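Local coordinates for halohydrin epoxidase A (Corynebacterium sp., PDB 4Z9F), which catalyses the release of hydrogen halide from vicinal halohydrins to form epoxides, on a fold shared with short-chain dehydrogenases/reductases, at the interface of chains A and B. Residues are numbered along the deposited sequence; one frame, centred on the assembly and turned at random. Chains: chain A/B, Halohydrin epoxidase A.

Contact 1: the interface of chains A and B. Residues chain A 206-207, 209, 215, 240; chain B 166, 171, 229-230, 232.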
ATOM      1  N   PRO A 206     -17.299  -2.227  -9.280  1.00 23.18           N
ATOM      2  CA  PRO A 206     -18.006  -3.438  -8.821  1.00 22.18           C
ATOM      3  C   PRO A 206     -19.419  -3.171  -8.330  1.00 23.62           C
ATOM      4  O   PRO A 206     -20.321  -3.984  -8.576  1.00 25.07           O
ATOM      5  CB  PRO A 206     -17.098  -3.955  -7.694  1.00 21.41           C
ATOM      6  CG  PRO A 206     -15.720  -3.513  -8.119  1.00 20.63           C
ATOM      7  CD  PRO A 206     -15.921  -2.152  -8.756  1.00 21.81           C
ATOM      8  N   LEU A 207     -19.634  -2.039  -7.659  1.00 21.35           N
ATOM      9  CA  LEU A 207     -20.961  -1.690  -7.166  1.00 23.54           C
ATOM     10  C   LEU A 207     -21.939  -1.375  -8.296  1.00 26.60           C
ATOM     11  O   LEU A 207     -23.154  -1.460  -8.088  1.00 23.24           O
ATOM     12  CB  LEU A 207     -20.864  -0.508  -6.202  1.00 21.88           C
ATOM     13  CG  LEU A 207     -22.044  -0.331  -5.252  1.00 23.53           C
ATOM     14  CD1 LEU A 207     -22.149  -1.525  -4.300  1.00 22.43           C
ATOM     15  CD2 LEU A 207     -21.875   0.969  -4.476  1.00 23.87           C
ATOM     16  N   ARG A 209     -22.693   1.424  -9.911  1.00 20.43           N
ATOM     17  CA  ARG A 209     -23.372   2.709  -9.912  1.00 18.52           C
ATOM     18  C   ARG A 209     -22.452   3.743  -9.282  1.00 24.65           C
ATOM     19  O   ARG A 209     -21.454   3.410  -8.632  1.00 25.38           O
ATOM     20  CB  ARG A 209     -24.695   2.651  -9.149  1.00 23.61           C
ATOM     21  CG  ARG A 209     -24.553   2.129  -7.708  1.00 23.17           C
ATOM     22  CD  ARG A 209     -25.849   2.364  -6.934  1.00 25.88           C
ATOM     23  NE  ARG A 209     -25.816   1.836  -5.571  1.00 25.57           N
ATOM     24  CZ  ARG A 209     -25.346   2.497  -4.518  1.00 24.85           C
ATOM     25  NH1 ARG A 209     -24.843   3.720  -4.658  1.00 19.80           N
ATOM     26  NH2 ARG A 209     -25.373   1.926  -3.319  1.00 23.39           N
ATOM     27  N   GLU A 215     -24.720   8.767   0.670  1.00 21.61           N
ATOM     28  CA  GLU A 215     -23.746   7.777   1.116  1.00 19.67           C
ATOM     29  C   GLU A 215     -22.435   8.446   1.511  1.00 19.62           C
ATOM     30  O   GLU A 215     -21.803   8.037   2.490  1.00 18.63           O
ATOM     31  CB  GLU A 215     -23.515   6.706   0.046  1.00 21.92           C
ATOM     32  CG  GLU A 215     -24.758   5.830  -0.249  1.00 19.19           C
ATOM     33  CD  GLU A 215     -24.530   4.838  -1.376  1.00 23.32           C
ATOM     34  OE1 GLU A 215     -24.821   3.638  -1.188  1.00 21.50           O
ATOM     35  OE2 GLU A 215     -24.058   5.243  -2.458  1.00 21.81           O
ATOM     36  N   GLY A 240     -16.910   2.567  -4.723  1.00 19.66           N
ATOM     37  CA  GLY A 240     -17.721   1.419  -5.090  1.00 21.85           C
ATOM     38  C   GLY A 240     -16.929   0.181  -5.428  1.00 22.54           C
ATOM     39  O   GLY A 240     -17.402  -0.652  -6.211  1.00 18.42           O
TER
ATOM     40  N   SER B 166     -19.822  -7.561  -5.163  1.00 20.18           N
ATOM     41  CA  SER B 166     -20.498  -6.286  -4.910  1.00 16.60           C
ATOM     42  C   SER B 166     -21.668  -6.053  -5.865  1.00 24.14           C
ATOM     43  O   SER B 166     -22.641  -5.369  -5.508  1.00 17.86           O
ATOM     44  CB  SER B 166     -19.512  -5.116  -5.012  1.00 25.39           C
ATOM     45  OG  SER B 166     -18.378  -5.329  -4.177  1.00 18.98           O
ATOM     46  N   LEU B 171     -21.646  -7.284   0.141  1.00 19.12           N
ATOM     47  CA  LEU B 171     -20.606  -6.275   0.356  1.00 16.41           C
ATOM     48  C   LEU B 171     -19.581  -6.779   1.367  1.00 18.82           C
ATOM     49  O   LEU B 171     -19.927  -7.043   2.525  1.00 20.25           O
ATOM     50  CB  LEU B 171     -21.231  -4.961   0.833  1.00 16.64           C
ATOM     51  CG  LEU B 171     -22.411  -4.473  -0.005  1.00 21.89           C
ATOM     52  CD1 LEU B 171     -22.945  -3.190   0.559  1.00 18.53           C
ATOM     53  CD2 LEU B 171     -21.988  -4.278  -1.450  1.00 18.44           C
ATOM     54  N   ALA B 229     -22.361   2.181   1.379  1.00 17.98           N
ATOM     55  CA  ALA B 229     -22.008   1.072   0.497  1.00 16.73           C
ATOM     56  C   ALA B 229     -20.769   1.302  -0.377  1.00 17.25           C
ATOM     57  O   ALA B 229     -20.027   0.345  -0.609  1.00 17.82           O
ATOM     58  CB  ALA B 229     -23.199   0.728  -0.401  1.00 20.46           C
ATOM     59  N   PRO B 230     -20.497   2.510  -0.888  1.00 19.89           N
ATOM     60  CA  PRO B 230     -19.337   2.664  -1.789  1.00 17.23           C
ATOM     61  C   PRO B 230     -17.971   2.414  -1.148  1.00 18.38           C
ATOM     62  O   PRO B 230     -16.972   2.414  -1.883  1.00 19.14           O
ATOM     63  CB  PRO B 230     -19.455   4.116  -2.266  1.00 18.51           C
ATOM     64  CG  PRO B 230     -20.923   4.411  -2.188  1.00 21.47           C
ATOM     65  CD  PRO B 230     -21.335   3.729  -0.915  1.00 19.52           C
ATOM     66  N   VAL B 232     -17.188  -0.294   0.034  1.00 16.77           N
ATOM     67  CA  VAL B 232     -17.070  -1.747  -0.060  1.00 13.43           C
ATOM     68  C   VAL B 232     -15.699  -2.187  -0.565  1.00 15.84           C
ATOM     69  O   VAL B 232     -15.094  -1.560  -1.445  1.00 17.98           O
ATOM     70  CB  VAL B 232     -18.178  -2.293  -0.979  1.00 17.03           C
ATOM     71  CG1 VAL B 232     -18.033  -1.728  -2.385  1.00 17.55           C
ATOM     72  CG2 VAL B 232     -18.151  -3.821  -1.025  1.00 16.28           C
TER
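A:Glu215 and B:Pro230 meet with their side chains crossed at a slant, at an interface between two subunits of the short-chain dehydrogenase/reductase-like fold to which halohydrin dehalogenases belong. The first torsion of A:Glu215 sets CG anti to the carbonyl carbon (chi1 -65°), and the extended chain then passes alongside the CD and CG carbons of B:Pro230. CB starts 3.8 Å from B:Pro230 CD, and CG follows at 4.1 Å from the same ring carbon. The carboxylate carbon CD approaches closer, 3.4 Å from B:Pro230 CD. At the tip the oxygens diverge: OE1 reaches the methyl CB of B:Ala229 at 3.4 Å, while OE2 lies 3.3 Å from B:Pro230 CG. The B-chain atoms met along this route are carbons, and A:Arg209 of the same chain pairs with the carboxylate. It comes end-on, NH1 to OE2 (2.8 Å) and NH2 to OE1, both on the syn side though somewhat out of the carboxylate plane, and close to the guanidinium plane. This paired grip fixes the rotation of the carboxylate and would be expected to favour its anionic form. A:Leu207 CD2 sits over the centre of one guanidinium face, and the same methyl touches the B:Pro230 backbone. The other methyl, CD1, packs against B:Leu171 CD2, the two leucines crossing obliquely. One residue earlier in the loop, CB of A:Pro206 meets CB of B:Ser166. A hydrogen bond crosses from A:Gly240 N to B:Pro230 O, 2.8 Å long and bent to 142° at the hydrogen; it lies in the carbonyl plane, on a lone pair. Beside it, B:Val232 CG1 packs against the A:Gly240 carbonyl.

Contact 2: the interface of chains A and B. Residues chain A 167; chain B 201-202, 205-208.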
ATOM      1  N   ARG A 167      -3.511  12.201  19.920  1.00 19.59           N
ATOM      2  CA  ARG A 167      -3.377  12.231  21.376  1.00 17.86           C
ATOM      3  C   ARG A 167      -4.141  13.409  21.979  1.00 23.16           C
ATOM      4  O   ARG A 167      -4.586  13.337  23.134  1.00 24.34           O
ATOM      5  CB  ARG A 167      -1.888  12.284  21.742  1.00 21.97           C
ATOM      6  CG  ARG A 167      -1.552  11.965  23.202  1.00 23.41           C
ATOM      7  CD  ARG A 167      -1.947  10.541  23.641  1.00 28.48           C
ATOM      8  NE  ARG A 167      -1.296   9.484  22.869  1.00 25.21           N
ATOM      9  CZ  ARG A 167      -0.113   8.953  23.163  1.00 25.56           C
ATOM     10  NH1 ARG A 167       0.577   9.378  24.222  1.00 32.00           N
ATOM     11  NH2 ARG A 167       0.382   7.990  22.398  1.00 22.49           N
TER
ATOM     12  N   VAL B 201       1.424   1.248  24.843  1.00 19.81           N
ATOM     13  CA  VAL B 201       0.334   1.978  24.203  1.00 17.59           C
ATOM     14  C   VAL B 201       0.657   3.465  24.123  1.00 21.57           C
ATOM     15  O   VAL B 201       0.464   4.094  23.077  1.00 19.99           O
ATOM     16  CB  VAL B 201      -0.992   1.702  24.941  1.00 20.24           C
ATOM     17  CG1 VAL B 201      -2.132   2.592  24.418  1.00 17.43           C
ATOM     18  CG2 VAL B 201      -1.369   0.246  24.785  1.00 18.22           C
ATOM     19  N   GLU B 202       1.198   4.049  25.205  1.00 21.73           N
ATOM     20  CA  GLU B 202       1.592   5.456  25.147  1.00 23.61           C
ATOM     21  C   GLU B 202       2.611   5.691  24.038  1.00 21.75           C
ATOM     22  O   GLU B 202       2.586   6.731  23.370  1.00 22.85           O
ATOM     23  CB  GLU B 202       2.161   5.909  26.498  1.00 23.04           C
ATOM     24  CG  GLU B 202       2.246   7.429  26.699  1.00 32.19           C
ATOM     25  CD  GLU B 202       3.364   8.095  25.896  1.00 36.00           C
ATOM     26  OE1 GLU B 202       3.156   9.244  25.446  1.00 34.53           O
ATOM     27  OE2 GLU B 202       4.441   7.472  25.702  1.00 30.78           O
ATOM     28  N   VAL B 205       0.631   3.993  20.162  1.00 16.23           N
ATOM     29  CA  VAL B 205      -0.740   4.265  19.735  1.00 17.71           C
ATOM     30  C   VAL B 205      -0.987   5.768  19.801  1.00 17.48           C
ATOM     31  O   VAL B 205      -1.184   6.318  20.900  1.00 17.20           O
ATOM     32  CB  VAL B 205      -1.753   3.510  20.597  1.00 20.21           C
ATOM     33  CG1 VAL B 205      -3.181   3.827  20.114  1.00 16.93           C
ATOM     34  CG2 VAL B 205      -1.470   2.036  20.551  1.00 19.47           C
ATOM     35  N   PRO B 206      -1.049   6.469  18.665  1.00 17.20           N
ATOM     36  CA  PRO B 206      -1.376   7.903  18.707  1.00 14.34           C
ATOM     37  C   PRO B 206      -2.615   8.231  19.536  1.00 17.74           C
ATOM     38  O   PRO B 206      -2.609   9.206  20.286  1.00 18.61           O
ATOM     39  CB  PRO B 206      -1.565   8.236  17.221  1.00 15.82           C
ATOM     40  CG  PRO B 206      -0.578   7.325  16.538  1.00 17.24           C
ATOM     41  CD  PRO B 206      -0.714   6.023  17.295  1.00 17.53           C
ATOM     42  N   LEU B 207      -3.682   7.439  19.429  1.00 18.06           N
ATOM     43  CA  LEU B 207      -4.878   7.725  20.213  1.00 17.77           C
ATOM     44  C   LEU B 207      -4.619   7.609  21.715  1.00 17.66           C
ATOM     45  O   LEU B 207      -5.379   8.179  22.503  1.00 17.13           O
ATOM     46  CB  LEU B 207      -6.016   6.787  19.802  1.00 18.70           C
ATOM     47  CG  LEU B 207      -7.436   7.163  20.234  1.00 20.16           C
ATOM     48  CD1 LEU B 207      -7.919   8.451  19.540  1.00 16.27           C
ATOM     49  CD2 LEU B 207      -8.357   5.981  19.918  1.00 18.19           C
ATOM     50  N   GLY B 208      -3.578   6.883  22.128  1.00 16.74           N
ATOM     51  CA  GLY B 208      -3.176   6.866  23.525  1.00 19.69           C
ATOM     52  C   GLY B 208      -3.892   5.872  24.407  1.00 22.48           C
ATOM     53  O   GLY B 208      -3.671   5.877  25.628  1.00 19.39           O
TER
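The carbonyls of B:Glu202, B:Val205 and B:Pro206 gather around the guanidinium of A:Arg167, on a B chain that leaves its helix, is extended at B:Val205 and turns at B:Pro206 and B:Leu207, with B:Gly208, whose phi is positive (86°), following. A:Arg167 reaches them with CG anti to its backbone N (chi1 -165°) and with bends at chi2 and chi3 that turn the tip toward the partner. NE donates to B:Pro206 O at 2.9 Å, approaching from above the carbonyl plane and not along a lone pair. NH2 serves two acceptors, B:Glu202 O at 2.7 Å and B:Val205 O, also 2.7 Å from NH2. The first lies nearly in the guanidinium plane and the second is tilted from it. The other terminal nitrogen, NH1, forms a salt bridge with B:Glu202 OE1 at 2.9 Å. Here the carboxylate is met from above its plane, and the two flat groups stand 88° apart; the pairing is thus not the coplanar two-oxygen kind. B:Glu202 is held instead through one side-chain oxygen and its own carbonyl, each by a different terminal nitrogen. Four hydrogen bonds engage all three guanidinium nitrogens and restrict rotation of the group. B:Gly208 CA packs against one face of the guanidinium, under NE, 3.3 Å from A:Arg167 NE. B:Glu202 O belongs to the last turn of helix 195-204, whose dipole would probably add to the attraction for a cation, and the other two carbonyls follow in the loop. A:Arg167 itself belongs to the short 3-10 helix 166-168, between helix 147-165 and strand 170-177, and it projects onto the partner's helix end and the loop that follows.

Contacts 1 and 2 lie about 32 Å apart, measured between the centres of their C-alpha atoms, yet they draw on common elements with the chains exchanged. In both, the loop carrying Pro206 and Leu207 of one subunit faces the 3-10 helix 166-168 of the other: contact 1 uses Ser166 of chain B, contact 2 Arg167 of chain A. Two-fold symmetry therefore places a copy of contact 2 next to contact 1, and the reverse. The interface thus has two equivalent regions, each with a contact 1 and a contact 2 packing, which probably help to hold the two subunits together in the deposited four-subunit assembly.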